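Local atomic coordinates of bacteriocin immunity protein (Pseudomonas aeruginosa, PDB entry 6W0V), a protein that probably neutralises the DNase pyocin S8 in the cell that makes it, by binding to the toxin's nuclease domain. Residues 32-37 / 48-53; 69-72 / 76-79. The protein carries 1 engineered substitution. One frame throughout, in Å; residues are numbered along the deposited sequence.

A small helical immunity protein illustrates how one fold can pack its interior, present a toxin-binding surface and finish its last helix within some eighty residues. Contact 1 sets helix 27-41 against the short helix 48-51, and the pyocin S8 chain lies directly on this part of the protein, taking hydrogen bonds and a ring stack. Contact 2 comes later in the chain, where helix 61-74 ends and residues 76-79 turn back on it; no other protein chain of the assembly touches it. The two centres are about 16 Å apart and the nearest atoms about 6 Å, without touching. Helix 61-74 joins them, reaching Ile37 and Ile50 through Ile68 and Val64 and carrying Arg72 at its far end.

Contact 1: residues 32-37 / 48-53; sequences VVVYAI and DIIFYP
Val34 sets its CG2 methyl against the rim of the Phe51 ring, near the ring plane and 3.6 Å from Phe51 CZ. The approach is edge-on: CG2 also meets Phe51 CE2 at 3.7 Å, while Val34 CG1 lies a little further along the same side of the ring. With CG1 opposite the backbone N (chi1 167°), CG2 lies beside that N and is the branch nearer the ring. One face of the same ring is taken by the preceding residue, Ile50 CG2 sitting 3.6 Å above the plane toward its rim, so Phe51 is bounded at an edge by one helix and over a face by its own. Ile50 sends its other branch across the gap. With CG1 anti to the carbonyl carbon (chi1 -58°), the chain extends until CD1 comes within 3.8 Å of Ile37 CG2, the two isoleucines slanting past one another. Val34 and Ile37, one helical turn apart, thus offer adjoining footholds to the successive residues Ile50 and Phe51. Leu19 of helix 9-21 touches both Val34 and Ile37, whereas Val64 and Ile68 of helix 61-74 reach Ile50 and Ile37; all four helices meet here, as in the colicin immunity family. On the toxin side, Phe81 of the pyocin S8 chain stacks on Phe51 and packs on Val34, and Tyr52 OH and Asp48 OD1 hydrogen-bond to that chain. No hydrogen bond crosses between 32-37 and 48-53; their touching side chains are valine, isoleucine and phenylalanine. This apolar contact, together with the bond from Arg67 NH2 to Ile49 O, probably helps to place Asp48 and Tyr52, the latter just beyond the helix, against pyocin S8.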
ATOM      1  N   VAL B  32     -10.946   2.044   5.184  1.00 15.71           N
ATOM      2  CA  VAL B  32     -12.099   1.727   6.066  1.00 16.65           C
ATOM      3  C   VAL B  32     -12.162   0.210   6.155  1.00 15.87           C
ATOM      4  O   VAL B  32     -12.305  -0.293   7.261  1.00 16.93           O
ATOM      5  CB  VAL B  32     -13.412   2.321   5.537  1.00 19.00           C
ATOM      6  CG1 VAL B  32     -14.612   1.749   6.277  1.00 20.79           C
ATOM      7  CG2 VAL B  32     -13.403   3.834   5.623  1.00 19.38           C
ATOM      8  N   VAL B  33     -12.038  -0.468   5.021  1.00 14.29           N
ATOM      9  CA  VAL B  33     -12.160  -1.951   4.982  1.00 14.53           C
ATOM     10  C   VAL B  33     -10.936  -2.529   5.676  1.00 13.92           C
ATOM     11  O   VAL B  33     -11.074  -3.376   6.563  1.00 14.44           O
ATOM     12  CB  VAL B  33     -12.308  -2.445   3.538  1.00 15.43           C
ATOM     13  CG1 VAL B  33     -12.229  -3.958   3.455  1.00 16.13           C
ATOM     14  CG2 VAL B  33     -13.599  -1.938   2.931  1.00 17.11           C
ATOM     15  N   VAL B  34      -9.755  -2.096   5.291  1.00 13.89           N
ATOM     16  CA  VAL B  34      -8.509  -2.655   5.863  1.00 13.35           C
ATOM     17  C   VAL B  34      -8.593  -2.555   7.377  1.00 12.83           C
ATOM     18  O   VAL B  34      -8.342  -3.540   8.056  1.00 14.43           O
ATOM     19  CB  VAL B  34      -7.264  -1.929   5.340  1.00 13.27           C
ATOM     20  CG1 VAL B  34      -6.038  -2.287   6.168  1.00 13.92           C
ATOM     21  CG2 VAL B  34      -7.045  -2.222   3.869  1.00 14.38           C
ATOM     22  N   TYR B  35      -8.932  -1.388   7.893  1.00 13.15           N
ATOM     23  CA  TYR B  35      -8.896  -1.163   9.352  1.00 14.72           C
ATOM     24  C   TYR B  35     -10.086  -1.823  10.021  1.00 14.72           C
ATOM     25  O   TYR B  35      -9.921  -2.212  11.172  1.00 15.21           O
ATOM     26  CB  TYR B  35      -8.710   0.314   9.662  1.00 16.45           C
ATOM     27  CG  TYR B  35      -7.247   0.575   9.495  1.00 19.38           C
ATOM     28  CD1 TYR B  35      -6.359   0.159  10.473  1.00 21.48           C
ATOM     29  CD2 TYR B  35      -6.741   0.999   8.288  1.00 17.94           C
ATOM     30  CE1 TYR B  35      -4.993   0.294  10.301  1.00 22.59           C
ATOM     31  CE2 TYR B  35      -5.379   1.157   8.103  1.00 17.65           C
ATOM     32  CZ  TYR B  35      -4.503   0.806   9.113  1.00 21.52           C
ATOM     33  OH  TYR B  35      -3.154   0.938   8.952  1.00 23.89           O
ATOM     34  N   ALA B  36     -11.209  -1.967   9.329  1.00 15.79           N
ATOM     35  CA  ALA B  36     -12.344  -2.723   9.891  1.00 15.46           C
ATOM     36  C   ALA B  36     -11.795  -4.114  10.190  1.00 15.10           C
ATOM     37  O   ALA B  36     -12.037  -4.650  11.286  1.00 16.20           O
ATOM     38  CB  ALA B  36     -13.518  -2.761   8.954  1.00 16.70           C
ATOM     39  N   ILE B  37     -11.020  -4.647   9.255  1.00 13.02           N
ATOM     40  CA  ILE B  37     -10.468  -6.020   9.385  1.00 13.99           C
ATOM     41  C   ILE B  37      -9.406  -6.014  10.474  1.00 13.80           C
ATOM     42  O   ILE B  37      -9.478  -6.821  11.397  1.00 15.50           O
ATOM     43  CB  ILE B  37      -9.883  -6.512   8.061  1.00 14.66           C
ATOM     44  CG1 ILE B  37     -10.982  -6.643   7.014  1.00 14.77           C
ATOM     45  CG2 ILE B  37      -9.114  -7.809   8.275  1.00 15.07           C
ATOM     46  CD1 ILE B  37     -10.474  -6.692   5.628  1.00 15.71           C
ATOM     47  N   ASP B  48      -0.146  -6.649   7.930  1.00 14.26           N
ATOM     48  CA  ASP B  48       0.736  -7.639   7.272  1.00 14.58           C
ATOM     49  C   ASP B  48      -0.066  -8.897   6.988  1.00 14.80           C
ATOM     50  O   ASP B  48       0.215  -9.560   6.009  1.00 15.79           O
ATOM     51  CB  ASP B  48       1.926  -8.021   8.138  1.00 15.98           C
ATOM     52  CG  ASP B  48       2.957  -6.925   8.228  1.00 15.80           C
ATOM     53  OD1 ASP B  48       2.701  -5.839   7.665  1.00 16.85           O
ATOM     54  OD2 ASP B  48       3.983  -7.164   8.854  1.00 18.66           O
ATOM     55  N   ILE B  49      -1.032  -9.188   7.845  1.00 15.64           N
ATOM     56  CA  ILE B  49      -1.815 -10.443   7.738  1.00 16.63           C
ATOM     57  C   ILE B  49      -2.583 -10.422   6.411  1.00 14.96           C
ATOM     58  O   ILE B  49      -2.856 -11.488   5.859  1.00 15.73           O
ATOM     59  CB  ILE B  49      -2.703 -10.578   8.986  1.00 19.60           C
ATOM     60  CG1 ILE B  49      -2.822 -12.038   9.416  1.00 23.98           C
ATOM     61  CG2 ILE B  49      -4.036  -9.880   8.792  1.00 19.02           C
ATOM     62  CD1 ILE B  49      -1.520 -12.590   9.965  1.00 28.23           C
ATOM     63  N   ILE B  50      -2.871  -9.233   5.879  1.00 14.37           N
ATOM     64  CA  ILE B  50      -3.543  -9.069   4.567  1.00 14.59           C
ATOM     65  C   ILE B  50      -2.482  -8.858   3.494  1.00 13.79           C
ATOM     66  O   ILE B  50      -2.525  -9.528   2.465  1.00 15.05           O
ATOM     67  CB  ILE B  50      -4.499  -7.868   4.607  1.00 14.44           C
ATOM     68  CG1 ILE B  50      -5.542  -8.022   5.717  1.00 15.15           C
ATOM     69  CG2 ILE B  50      -5.133  -7.668   3.245  1.00 15.78           C
ATOM     70  CD1 ILE B  50      -6.231  -6.734   6.074  1.00 15.79           C
ATOM     71  N   PHE B  51      -1.605  -7.883   3.711  1.00 14.35           N
ATOM     72  CA  PHE B  51      -0.773  -7.312   2.629  1.00 14.60           C
ATOM     73  C   PHE B  51       0.576  -8.002   2.503  1.00 14.57           C
ATOM     74  O   PHE B  51       1.182  -7.893   1.451  1.00 15.86           O
ATOM     75  CB  PHE B  51      -0.603  -5.817   2.852  1.00 14.37           C
ATOM     76  CG  PHE B  51      -1.889  -5.098   2.596  1.00 13.28           C
ATOM     77  CD1 PHE B  51      -2.244  -4.736   1.307  1.00 13.50           C
ATOM     78  CD2 PHE B  51      -2.775  -4.844   3.624  1.00 13.37           C
ATOM     79  CE1 PHE B  51      -3.461  -4.126   1.064  1.00 13.79           C
ATOM     80  CE2 PHE B  51      -3.981  -4.214   3.380  1.00 13.68           C
ATOM     81  CZ  PHE B  51      -4.322  -3.860   2.098  1.00 13.88           C
ATOM     82  N   TYR B  52       1.023  -8.696   3.543  1.00 15.34           N
ATOM     83  CA  TYR B  52       2.345  -9.358   3.555  1.00 15.83           C
ATOM     84  C   TYR B  52       2.176 -10.785   4.025  1.00 16.80           C
ATOM     85  O   TYR B  52       2.800 -11.192   4.995  1.00 19.23           O
ATOM     86  CB  TYR B  52       3.324  -8.542   4.389  1.00 17.63           C
ATOM     87  CG  TYR B  52       3.616  -7.253   3.690  1.00 16.61           C
ATOM     88  CD1 TYR B  52       4.605  -7.205   2.729  1.00 16.69           C
ATOM     89  CD2 TYR B  52       2.815  -6.146   3.883  1.00 15.62           C
ATOM     90  CE1 TYR B  52       4.852  -6.051   2.019  1.00 16.46           C
ATOM     91  CE2 TYR B  52       3.046  -4.982   3.180  1.00 14.12           C
ATOM     92  CZ  TYR B  52       4.063  -4.943   2.249  1.00 15.21           C
ATOM     93  OH  TYR B  52       4.307  -3.802   1.561  1.00 16.24           O
ATOM     94  N   PRO B  53       1.393 -11.593   3.291  1.00 17.79           N
ATOM     95  CA  PRO B  53       1.374 -13.025   3.560  1.00 19.06           C
ATOM     96  C   PRO B  53       2.820 -13.509   3.381  1.00 22.24           C
ATOM     97  O   PRO B  53       3.472 -13.061   2.448  1.00 22.61           O
ATOM     98  CB  PRO B  53       0.413 -13.576   2.501  1.00 19.65           C
ATOM     99  CG  PRO B  53       0.482 -12.557   1.380  1.00 18.52           C
ATOM    100  CD  PRO B  53       0.624 -11.230   2.093  1.00 17.91           C
TER

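Contact 2: residues 69-72 / 76-79; sequences KEWR and GLPG
Gly76 brings its backbone N to 3.2 Å from Arg72 O, but the angle is too poor for a bond; its positive phi (74°) turns the chain so that the next amide can reach that carbonyl. Leu77 N then donates to Arg72 O at 3.0 Å, a 6→1 bond consistent with a Schellman ending. The aliphatic pair Arg72 CB and Leu77 CB, 3.9 Å apart, supplies the apolar part. Separately, Leu77 CB lies as a CH group over the centre of one face of the charged Arg72 guanidinium, 3.6 Å above its plane, and the two side chains cross at about a right angle. At the leucine's end, CD1 comes to 3.4 Å from Trp71 CZ3, obliquely to the indole. Pro78 supplies the polar partner. Its O lies in the guanidinium plane and receives two bonds side-on, from Arg72 NE at 2.8 Å and from Arg72 NH2 at 2.7 Å; this pair, with the NH1 bonds to Ala41 O and Gln42 OE1, holds the group's rotation. A bend at chi3 (66°) brings the arginine back to it, and Pro78 CD also rests 3.4 Å from Arg72 NH2. Arg72 therefore ties the tail after helix 61-74 to the end of helix 27-41, while Lys69, a turn earlier, forms a salt bridge with Glu9 at the start of helix 9-21.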
ATOM      1  N   LYS B  69      -8.396 -15.967  12.245  1.00 14.21           N
ATOM      2  CA  LYS B  69      -9.129 -16.919  13.095  1.00 13.74           C
ATOM      3  C   LYS B  69      -8.138 -17.738  13.906  1.00 13.66           C
ATOM      4  O   LYS B  69      -8.387 -17.949  15.086  1.00 14.59           O
ATOM      5  CB  LYS B  69      -9.967 -17.814  12.207  1.00 14.85           C
ATOM      6  CG  LYS B  69     -11.204 -17.137  11.670  1.00 16.28           C
ATOM      7  CD  LYS B  69     -11.884 -17.963  10.637  1.00 16.40           C
ATOM      8  CE  LYS B  69     -12.319 -19.313  11.156  1.00 17.52           C
ATOM      9  NZ  LYS B  69     -12.954 -20.047  10.049  1.00 20.02           N
ATOM     10  N   GLU B  70      -7.076 -18.209  13.274  1.00 14.69           N
ATOM     11  CA  GLU B  70      -6.136 -19.107  13.974  1.00 16.22           C
ATOM     12  C   GLU B  70      -5.498 -18.332  15.106  1.00 14.89           C
ATOM     13  O   GLU B  70      -5.367 -18.851  16.211  1.00 17.75           O
ATOM     14  CB  GLU B  70      -5.054 -19.635  13.059  1.00 17.13           C
ATOM     15  CG  GLU B  70      -5.572 -20.704  12.153  1.00 17.68           C
ATOM     16  CD  GLU B  70      -4.455 -21.434  11.451  1.00 20.23           C
ATOM     17  OE1 GLU B  70      -3.343 -20.884  11.377  1.00 23.98           O
ATOM     18  OE2 GLU B  70      -4.704 -22.537  10.994  1.00 23.11           O
ATOM     19  N   TRP B  71      -5.101 -17.107  14.826  1.00 14.73           N
ATOM     20  CA  TRP B  71      -4.400 -16.335  15.853  1.00 15.52           C
ATOM     21  C   TRP B  71      -5.336 -16.088  17.031  1.00 14.36           C
ATOM     22  O   TRP B  71      -4.943 -16.292  18.192  1.00 14.83           O
ATOM     23  CB  TRP B  71      -3.876 -15.042  15.249  1.00 16.91           C
ATOM     24  CG  TRP B  71      -2.913 -14.509  16.238  1.00 20.52           C
ATOM     25  CD1 TRP B  71      -1.635 -14.928  16.452  1.00 22.05           C
ATOM     26  CD2 TRP B  71      -3.246 -13.630  17.306  1.00 21.88           C
ATOM     27  NE1 TRP B  71      -1.115 -14.297  17.543  1.00 24.02           N
ATOM     28  CE2 TRP B  71      -2.081 -13.496  18.087  1.00 22.93           C
ATOM     29  CE3 TRP B  71      -4.395 -12.912  17.641  1.00 22.84           C
ATOM     30  CZ2 TRP B  71      -2.041 -12.684  19.211  1.00 26.16           C
ATOM     31  CZ3 TRP B  71      -4.343 -12.091  18.742  1.00 24.95           C
ATOM     32  CH2 TRP B  71      -3.186 -11.985  19.510  1.00 27.88           C
ATOM     33  N   ARG B  72      -6.561 -15.681  16.742  1.00 13.51           N
ATOM     34  CA  ARG B  72      -7.544 -15.365  17.798  1.00 13.75           C
ATOM     35  C   ARG B  72      -7.868 -16.636  18.566  1.00 13.46           C
ATOM     36  O   ARG B  72      -7.854 -16.587  19.793  1.00 14.23           O
ATOM     37  CB  ARG B  72      -8.794 -14.780  17.163  1.00 13.51           C
ATOM     38  CG  ARG B  72      -8.502 -13.409  16.585  1.00 13.94           C
ATOM     39  CD  ARG B  72      -9.719 -12.793  15.975  1.00 14.42           C
ATOM     40  NE  ARG B  72     -10.669 -12.531  17.026  1.00 13.94           N
ATOM     41  CZ  ARG B  72     -10.624 -11.522  17.880  1.00 13.62           C
ATOM     42  NH1 ARG B  72      -9.681 -10.596  17.780  1.00 13.32           N
ATOM     43  NH2 ARG B  72     -11.562 -11.418  18.806  1.00 14.00           N
ATOM     44  N   GLY B  76      -6.883 -16.769  22.879  1.00 15.05           N
ATOM     45  CA  GLY B  76      -7.877 -16.479  23.918  1.00 16.73           C
ATOM     46  C   GLY B  76      -8.803 -15.373  23.498  1.00 14.85           C
ATOM     47  O   GLY B  76      -9.381 -14.722  24.370  1.00 15.64           O
ATOM     48  N   LEU B  77      -8.936 -15.169  22.191  1.00 13.82           N
ATOM     49  CA  LEU B  77      -9.855 -14.134  21.687  1.00 13.60           C
ATOM     50  C   LEU B  77     -11.038 -14.783  21.008  1.00 14.19           C
ATOM     51  O   LEU B  77     -10.923 -15.852  20.414  1.00 14.59           O
ATOM     52  CB  LEU B  77      -9.093 -13.214  20.740  1.00 14.36           C
ATOM     53  CG  LEU B  77      -8.031 -12.375  21.426  1.00 16.09           C
ATOM     54  CD1 LEU B  77      -7.272 -11.584  20.389  1.00 17.37           C
ATOM     55  CD2 LEU B  77      -8.663 -11.459  22.459  1.00 17.90           C
ATOM     56  N   PRO B  78     -12.207 -14.128  21.098  1.00 14.77           N
ATOM     57  CA  PRO B  78     -13.439 -14.682  20.572  1.00 15.81           C
ATOM     58  C   PRO B  78     -13.458 -14.650  19.046  1.00 14.84           C
ATOM     59  O   PRO B  78     -12.768 -13.856  18.421  1.00 14.85           O
ATOM     60  CB  PRO B  78     -14.537 -13.808  21.172  1.00 16.67           C
ATOM     61  CG  PRO B  78     -13.862 -12.495  21.432  1.00 16.20           C
ATOM     62  CD  PRO B  78     -12.417 -12.826  21.738  1.00 15.63           C
ATOM     63  N   GLY B  79     -14.217 -15.576  18.488  1.00 15.68           N
ATOM     64  CA  GLY B  79     -14.461 -15.657  17.049  1.00 16.28           C
ATOM     65  C   GLY B  79     -15.730 -14.927  16.696  1.00 16.22           C
ATOM     66  O   GLY B  79     -16.200 -14.061  17.484  1.00 17.70           O
TER